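Local coordinates for methyltransferase domain-containing protein (Serratia marcescens, PDB 7CLF), which probably transfers a methyl group from S-adenosyl-L-methionine to a hydroxyl oxygen of its substrate, working as a dimer, at residues A171-G176 against D238-G243; G225-G230 against R259-A264. All coordinates share one frame; numbering follows the deposited sequence.

Interaction 1 (A171-G176 against D238-G243). With SAH (S-adenosyl-L-homocysteine), chain D.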
loop_
_atom_site.group_PDB
_atom_site.type_symbol
_atom_site.label_atom_id
_atom_site.label_comp_id
_atom_site.label_asym_id
_atom_site.label_seq_id
_atom_site.Cartn_x
_atom_site.Cartn_y
_atom_site.Cartn_z
ATOM N N ALA A 171 19.905 -12.503 -38.247
ATOM C CA ALA A 171 20.288 -12.717 -36.858
ATOM C C ALA A 171 19.646 -11.653 -35.977
ATOM O O ALA A 171 19.541 -10.485 -36.366
ATOM C CB ALA A 171 21.813 -12.698 -36.694
ATOM N N PHE A 172 19.218 -12.068 -34.787
ATOM C CA PHE A 172 18.495 -11.201 -33.865
ATOM C C PHE A 172 19.129 -11.297 -32.490
ATOM O O PHE A 172 19.309 -12.400 -31.965
ATOM C CB PHE A 172 17.018 -11.604 -33.794
ATOM C CG PHE A 172 16.264 -10.971 -32.661
ATOM C CD1 PHE A 172 15.996 -9.614 -32.662
ATOM C CD2 PHE A 172 15.801 -11.738 -31.605
ATOM C CE1 PHE A 172 15.271 -9.021 -31.622
ATOM C CE2 PHE A 172 15.084 -11.157 -30.555
ATOM C CZ PHE A 172 14.808 -9.802 -30.571
ATOM N N LEU A 173 19.451 -10.153 -31.901
ATOM C CA LEU A 173 19.970 -10.103 -30.539
ATOM C C LEU A 173 18.959 -9.395 -29.642
ATOM O O LEU A 173 18.516 -8.287 -29.958
ATOM C CB LEU A 173 21.319 -9.383 -30.497
ATOM C CG LEU A 173 21.986 -9.045 -29.163
ATOM C CD1 LEU A 173 22.479 -10.298 -28.472
ATOM C CD2 LEU A 173 23.146 -8.071 -29.384
ATOM N N ASP A 174 18.609 -10.029 -28.525
ATOM C CA ASP A 174 17.723 -9.431 -27.524
ATOM C C ASP A 174 18.571 -8.983 -26.335
ATOM O O ASP A 174 18.987 -9.811 -25.517
ATOM C CB ASP A 174 16.643 -10.416 -27.087
ATOM C CG ASP A 174 15.476 -9.723 -26.395
ATOM O OD1 ASP A 174 15.445 -8.481 -26.426
ATOM O OD2 ASP A 174 14.589 -10.411 -25.842
ATOM N N ILE A 175 18.829 -7.680 -26.241
ATOM C CA ILE A 175 19.639 -7.140 -25.149
ATOM C C ILE A 175 18.736 -6.955 -23.940
ATOM O O ILE A 175 17.724 -6.256 -24.024
ATOM C CB ILE A 175 20.303 -5.810 -25.541
ATOM C CG1 ILE A 175 21.357 -6.005 -26.641
ATOM C CG2 ILE A 175 20.926 -5.162 -24.311
ATOM C CD1 ILE A 175 22.025 -4.690 -27.086
ATOM N N GLY A 176 19.100 -7.570 -22.816
ATOM C CA GLY A 176 18.273 -7.481 -21.628
ATOM C C GLY A 176 17.008 -8.306 -21.716
ATOM O O GLY A 176 15.992 -7.944 -21.110
ATOM N N ASP A 238 21.510 -8.089 -37.394
ATOM C CA ASP A 238 20.831 -7.098 -38.266
ATOM C C ASP A 238 19.519 -6.629 -37.637
ATOM O O ASP A 238 18.896 -5.771 -38.201
ATOM C CB ASP A 238 20.713 -7.569 -39.709
ATOM C CG ASP A 238 19.822 -8.775 -39.847
ATOM O OD1 ASP A 238 20.142 -9.749 -39.274
ATOM O OD2 ASP A 238 18.859 -8.696 -40.558
ATOM N N LEU A 239 19.097 -7.284 -36.560
ATOM C CA LEU A 239 18.005 -6.773 -35.704
ATOM C C LEU A 239 18.403 -6.888 -34.226
ATOM O O LEU A 239 18.746 -7.955 -33.768
ATOM C CB LEU A 239 16.644 -7.402 -35.981
ATOM C CG LEU A 239 15.579 -6.920 -35.002
ATOM C CD1 LEU A 239 15.423 -5.426 -35.089
ATOM C CD2 LEU A 239 14.259 -7.616 -35.190
ATOM N N ILE A 240 18.352 -5.774 -33.529
ATOM C CA ILE A 240 18.633 -5.749 -32.099
ATOM C C ILE A 240 17.420 -5.142 -31.416
ATOM O O ILE A 240 16.849 -4.166 -31.913
ATOM C CB ILE A 240 19.916 -4.948 -31.785
ATOM C CG1 ILE A 240 21.118 -5.608 -32.464
ATOM C CG2 ILE A 240 20.167 -4.847 -30.290
ATOM C CD1 ILE A 240 22.354 -4.761 -32.433
ATOM N N HIS A 241 17.009 -5.743 -30.299
ATOM C CA HIS A 241 15.876 -5.292 -29.510
ATOM C C HIS A 241 16.331 -5.031 -28.087
ATOM O O HIS A 241 17.250 -5.681 -27.578
ATOM C CB HIS A 241 14.736 -6.339 -29.514
ATOM C CG HIS A 241 13.583 -6.018 -28.615
ATOM N ND1 HIS A 241 13.328 -6.722 -27.458
ATOM C CD2 HIS A 241 12.563 -5.132 -28.749
ATOM C CE1 HIS A 241 12.216 -6.268 -26.904
ATOM N NE2 HIS A 241 11.731 -5.305 -27.671
ATOM N N LEU A 242 15.669 -4.062 -27.460
ATOM C CA LEU A 242 15.879 -3.696 -26.067
ATOM C C LEU A 242 14.498 -3.513 -25.452
ATOM O O LEU A 242 13.822 -2.523 -25.739
ATOM C CB LEU A 242 16.713 -2.419 -25.973
ATOM C CG LEU A 242 17.067 -1.915 -24.584
ATOM C CD1 LEU A 242 18.062 -2.866 -23.951
ATOM C CD2 LEU A 242 17.627 -0.512 -24.690
ATOM N N GLY A 243 14.065 -4.464 -24.633
ATOM C CA GLY A 243 12.720 -4.392 -24.092
ATOM C C GLY A 243 12.628 -4.030 -22.626
ATOM O O GLY A 243 13.134 -4.742 -21.760
HETATM N N SAH D . 13.309 -7.523 -21.928
HETATM C CA SAH D . 12.427 -8.140 -20.938
HETATM C CB SAH D . 12.886 -7.848 -19.497
HETATM C CG SAH D . 12.999 -6.397 -19.024
HETATM S SD SAH D . 13.664 -6.276 -17.320
HETATM C C SAH D . 11.001 -7.660 -21.172
HETATM O O SAH D . 10.730 -6.952 -22.147
HETATM O OXT SAH D . 10.089 -7.985 -20.405
HETATM C "C5'" SAH D . 15.196 -5.461 -17.841
HETATM C "C4'" SAH D . 16.348 -6.426 -18.126
HETATM O "O4'" SAH D . 17.490 -5.680 -18.530
HETATM C "C3'" SAH D . 16.749 -7.201 -16.884
HETATM O "O3'" SAH D . 16.666 -8.577 -17.131
HETATM C "C2'" SAH D . 18.191 -6.805 -16.631
HETATM O "O2'" SAH D . 18.995 -7.885 -16.223
HETATM C "C1'" SAH D . 18.641 -6.243 -17.958
HETATM N N9 SAH D . 19.688 -5.228 -17.778
HETATM C C8 SAH D . 19.703 -4.178 -16.899
HETATM N N7 SAH D . 20.862 -3.490 -17.061
HETATM C C5 SAH D . 21.587 -4.094 -18.021
HETATM C C6 SAH D . 22.830 -3.808 -18.567
HETATM N N6 SAH D . 23.524 -2.757 -18.130
HETATM N N1 SAH D . 23.332 -4.624 -19.562
HETATM C C2 SAH D . 22.596 -5.699 -20.006
HETATM N N3 SAH D . 21.353 -5.982 -19.455
HETATM C C4 SAH D . 20.864 -5.187 -18.482
HETATM O O HOH W 1 15.183 -6.865 -24.235
#
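Phe172, Asp174, Leu239 and His241 all project from one face of two parallel neighbours, strands 171-175 and 239-243, in the central sheet of the Rossmann-like methyltransferase domain. Phe172 runs alongside Leu239, with CD1 lying 3.6 Å from CG of Leu239. With CG of Phe172 anti to its own backbone N (chi1 167°), the ring reaches across to strand 239-243 beyond Leu239, and CE1 meets His241 CB at the ring edge. Asp174 and His241 also lie side by side: His241 ND1 donates to Asp174 OD1 at 2.9 Å, in the imidazole plane but from above the carboxylate plane, the two planes being 43° apart. The outer ends of the pair are held as well, Asp174 OD2 by Ser177 and His241 NE2 by Ser274, which should fix the rotation of both groups. On the other face, Ile175 CD1 packs on Ile240 CG2 and Ile175 CG2 on Leu242 CD1. At the C-terminal ends the strands part, and a water bridges Asp174 OD1, Ile175 O and Gly243 N. Beyond it the amino group of S-adenosyl-L-homocysteine is shared: its N donates to Gly176 O and to Gly243 O, 2.8 Å from each.

Interaction 2 (G225-G230 against R259-A264). With SAH (S-adenosyl-L-homocysteine), chain D.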
loop_
_atom_site.group_PDB
_atom_site.type_symbol
_atom_site.label_atom_id
_atom_site.label_comp_id
_atom_site.label_asym_id
_atom_site.label_seq_id
_atom_site.Cartn_x
_atom_site.Cartn_y
_atom_site.Cartn_z
ATOM N N GLY A 225 27.108 -9.554 -20.898
ATOM C CA GLY A 225 27.598 -8.254 -21.294
ATOM C C GLY A 225 27.063 -7.159 -20.405
ATOM O O GLY A 225 26.454 -7.412 -19.360
ATOM N N ASP A 226 27.322 -5.929 -20.838
ATOM C CA ASP A 226 26.841 -4.736 -20.152
ATOM C C ASP A 226 26.656 -3.673 -21.221
ATOM O O ASP A 226 27.632 -3.246 -21.845
ATOM C CB ASP A 226 27.823 -4.289 -19.070
ATOM C CG ASP A 226 27.333 -3.088 -18.287
ATOM O OD1 ASP A 226 26.350 -2.423 -18.699
ATOM O OD2 ASP A 226 27.952 -2.809 -17.247
ATOM N N VAL A 227 25.406 -3.258 -21.438
ATOM C CA VAL A 227 25.114 -2.303 -22.500
ATOM C C VAL A 227 25.536 -0.893 -22.110
ATOM O O VAL A 227 25.689 -0.029 -22.983
ATOM C CB VAL A 227 23.617 -2.375 -22.871
ATOM C CG1 VAL A 227 22.750 -1.919 -21.711
ATOM C CG2 VAL A 227 23.318 -1.564 -24.123
ATOM N N ILE A 228 25.747 -0.638 -20.819
ATOM C CA ILE A 228 26.181 0.685 -20.392
ATOM C C ILE A 228 27.692 0.834 -20.541
ATOM O O ILE A 228 28.183 1.910 -20.888
ATOM C CB ILE A 228 25.733 0.961 -18.948
ATOM C CG1 ILE A 228 24.217 0.856 -18.821
ATOM C CG2 ILE A 228 26.180 2.346 -18.508
ATOM C CD1 ILE A 228 23.783 0.795 -17.398
ATOM N N SER A 229 28.441 -0.231 -20.273
ATOM C CA SER A 229 29.920 -0.186 -20.362
ATOM C C SER A 229 30.411 -0.416 -21.793
ATOM O O SER A 229 31.568 -0.151 -22.045
ATOM C CB SER A 229 30.539 -1.178 -19.440
ATOM O OG SER A 229 30.379 -2.479 -19.939
ATOM N N GLY A 230 29.564 -0.913 -22.684
ATOM C CA GLY A 230 30.005 -1.171 -24.066
ATOM C C GLY A 230 30.383 -2.623 -24.291
ATOM O O GLY A 230 30.738 -2.997 -25.381
ATOM N N ARG A 259 23.990 4.929 -27.555
ATOM C CA ARG A 259 25.173 5.180 -28.373
ATOM C C ARG A 259 26.049 3.936 -28.473
ATOM O O ARG A 259 26.590 3.636 -29.544
ATOM C CB ARG A 259 25.965 6.363 -27.802
ATOM C CG ARG A 259 25.313 7.723 -28.029
ATOM C CD ARG A 259 26.278 8.877 -27.695
ATOM N NE ARG A 259 25.916 9.587 -26.465
ATOM C CZ ARG A 259 25.354 10.797 -26.427
ATOM N NH1 ARG A 259 25.081 11.452 -27.554
ATOM N NH2 ARG A 259 25.055 11.347 -25.258
ATOM N N ASN A 260 26.189 3.196 -27.371
ATOM C CA ASN A 260 26.909 1.926 -27.407
ATOM C C ASN A 260 26.268 0.955 -28.390
ATOM O O ASN A 260 26.960 0.310 -29.186
ATOM C CB ASN A 260 26.940 1.303 -26.014
ATOM C CG ASN A 260 27.926 1.965 -25.105
ATOM O OD1 ASN A 260 28.966 2.442 -25.541
ATOM N ND2 ASN A 260 27.616 1.983 -23.822
ATOM N N ILE A 261 24.943 0.809 -28.318
ATOM C CA ILE A 261 24.239 -0.102 -29.214
ATOM C C ILE A 261 24.476 0.302 -30.662
ATOM O O ILE A 261 24.862 -0.525 -31.502
ATOM C CB ILE A 261 22.735 -0.132 -28.870
ATOM C CG1 ILE A 261 22.488 -0.913 -27.578
ATOM C CG2 ILE A 261 21.911 -0.705 -30.018
ATOM C CD1 ILE A 261 21.085 -0.719 -27.009
ATOM N N TYR A 262 24.246 1.584 -30.971
ATOM C CA TYR A 262 24.502 2.098 -32.313
ATOM C C TYR A 262 25.913 1.754 -32.779
ATOM O O TYR A 262 26.114 1.300 -33.909
ATOM C CB TYR A 262 24.286 3.616 -32.351
ATOM C CG TYR A 262 24.432 4.210 -33.738
ATOM C CD1 TYR A 262 23.339 4.294 -34.588
ATOM C CD2 TYR A 262 25.667 4.671 -34.204
ATOM C CE1 TYR A 262 23.461 4.820 -35.868
ATOM C CE2 TYR A 262 25.802 5.199 -35.490
ATOM C CZ TYR A 262 24.687 5.273 -36.315
ATOM O OH TYR A 262 24.783 5.796 -37.591
ATOM N N ARG A 263 26.905 1.966 -31.912
ATOM C CA ARG A 263 28.295 1.741 -32.301
ATOM C C ARG A 263 28.552 0.272 -32.623
ATOM O O ARG A 263 29.274 -0.046 -33.575
ATOM C CB ARG A 263 29.225 2.234 -31.188
ATOM C CG ARG A 263 30.693 1.869 -31.342
ATOM C CD ARG A 263 31.506 2.424 -30.174
ATOM N NE ARG A 263 31.000 1.943 -28.890
ATOM C CZ ARG A 263 31.747 1.354 -27.960
ATOM N NH1 ARG A 263 33.048 1.176 -28.163
ATOM N NH2 ARG A 263 31.190 0.940 -26.827
ATOM N N ALA A 264 27.952 -0.639 -31.853
ATOM C CA ALA A 264 28.166 -2.064 -32.058
ATOM C C ALA A 264 27.351 -2.629 -33.213
ATOM O O ALA A 264 27.672 -3.716 -33.705
ATOM C CB ALA A 264 27.837 -2.835 -30.780
HETATM N N SAH D . 13.309 -7.523 -21.928
HETATM C CA SAH D . 12.427 -8.140 -20.938
HETATM C CB SAH D . 12.886 -7.848 -19.497
HETATM C CG SAH D . 12.999 -6.397 -19.024
HETATM S SD SAH D . 13.664 -6.276 -17.320
HETATM C C SAH D . 11.001 -7.660 -21.172
HETATM O O SAH D . 10.730 -6.952 -22.147
HETATM O OXT SAH D . 10.089 -7.985 -20.405
HETATM C "C5'" SAH D . 15.196 -5.461 -17.841
HETATM C "C4'" SAH D . 16.348 -6.426 -18.126
HETATM O "O4'" SAH D . 17.490 -5.680 -18.530
HETATM C "C3'" SAH D . 16.749 -7.201 -16.884
HETATM O "O3'" SAH D . 16.666 -8.577 -17.131
HETATM C "C2'" SAH D . 18.191 -6.805 -16.631
HETATM O "O2'" SAH D . 18.995 -7.885 -16.223
HETATM C "C1'" SAH D . 18.641 -6.243 -17.958
HETATM N N9 SAH D . 19.688 -5.228 -17.778
HETATM C C8 SAH D . 19.703 -4.178 -16.899
HETATM N N7 SAH D . 20.862 -3.490 -17.061
HETATM C C5 SAH D . 21.587 -4.094 -18.021
HETATM C C6 SAH D . 22.830 -3.808 -18.567
HETATM N N6 SAH D . 23.524 -2.757 -18.130
HETATM N N1 SAH D . 23.332 -4.624 -19.562
HETATM C C2 SAH D . 22.596 -5.699 -20.006
HETATM N N3 SAH D . 21.353 -5.982 -19.455
HETATM C C4 SAH D . 20.864 -5.187 -18.482
#
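Asn260 projects from helix 251-264 toward the loop 225-230 and grips its backbone. Its CB already lies 3.5 Å from Val227 O, and CG comes close to both that oxygen and Gly230 CA. A chi1 of -76°, with CG beside Asn260's own backbone N, carries the amide to the carbonyls of the loop. At the tip the two branches part. Asn260 ND2 donates to Val227 O at 2.9 Å, tilted from the carbonyl plane, and makes a second, weak bond to Ile228 O. Asn260 OD1 accepts from Arg263 NH2, one helical turn on, at 3.0 Å; the donor stands above the carbonyl plane. With ND2 giving to the loop and OD1 receiving from Arg263, the way round of the amide is settled. The edge of that guanidinium also meets Gly230 CA. The loop held here reads the adenine: Asp226 OD1 accepts from N6 of S-adenosyl-L-homocysteine, while Val227 N donates to N1 at 3.1 Å. Asp226 OD1 also accepts from Ile228 N at 2.8 Å, which makes an Asx turn. Beside the polar grip, Val227 CG2 packs against Ile261 CG1. Both aliphatic side chains rest on Ile175 of strand 171-175, and Val227 also touches Ile257, filling the layer between loop, helix 251-264 and central sheet.

Overall arrangement
Interactions 1 and 2 lie about 12 Å apart, centre to centre, and hold two parts of the bound S-adenosyl-L-homocysteine: the strand ends of 171-176 and 238-243 take its amino group, the loop 225-230 its adenine. Glu199, Gln146 and Arg331 add further hydrogen bonds to the same ligand. The contacts also touch directly through the apolar face of the sheet, where Ile175 CD1 lies 3.8 Å from Ile261 CG1 and Ile175 CG2 lies 4.1 Å from Val227 CB. Their segments alternate along the chain, with strand 239-243 leading into helix 251-264. His247, predicted to be the proton acceptor, falls in the connection between that strand and helix.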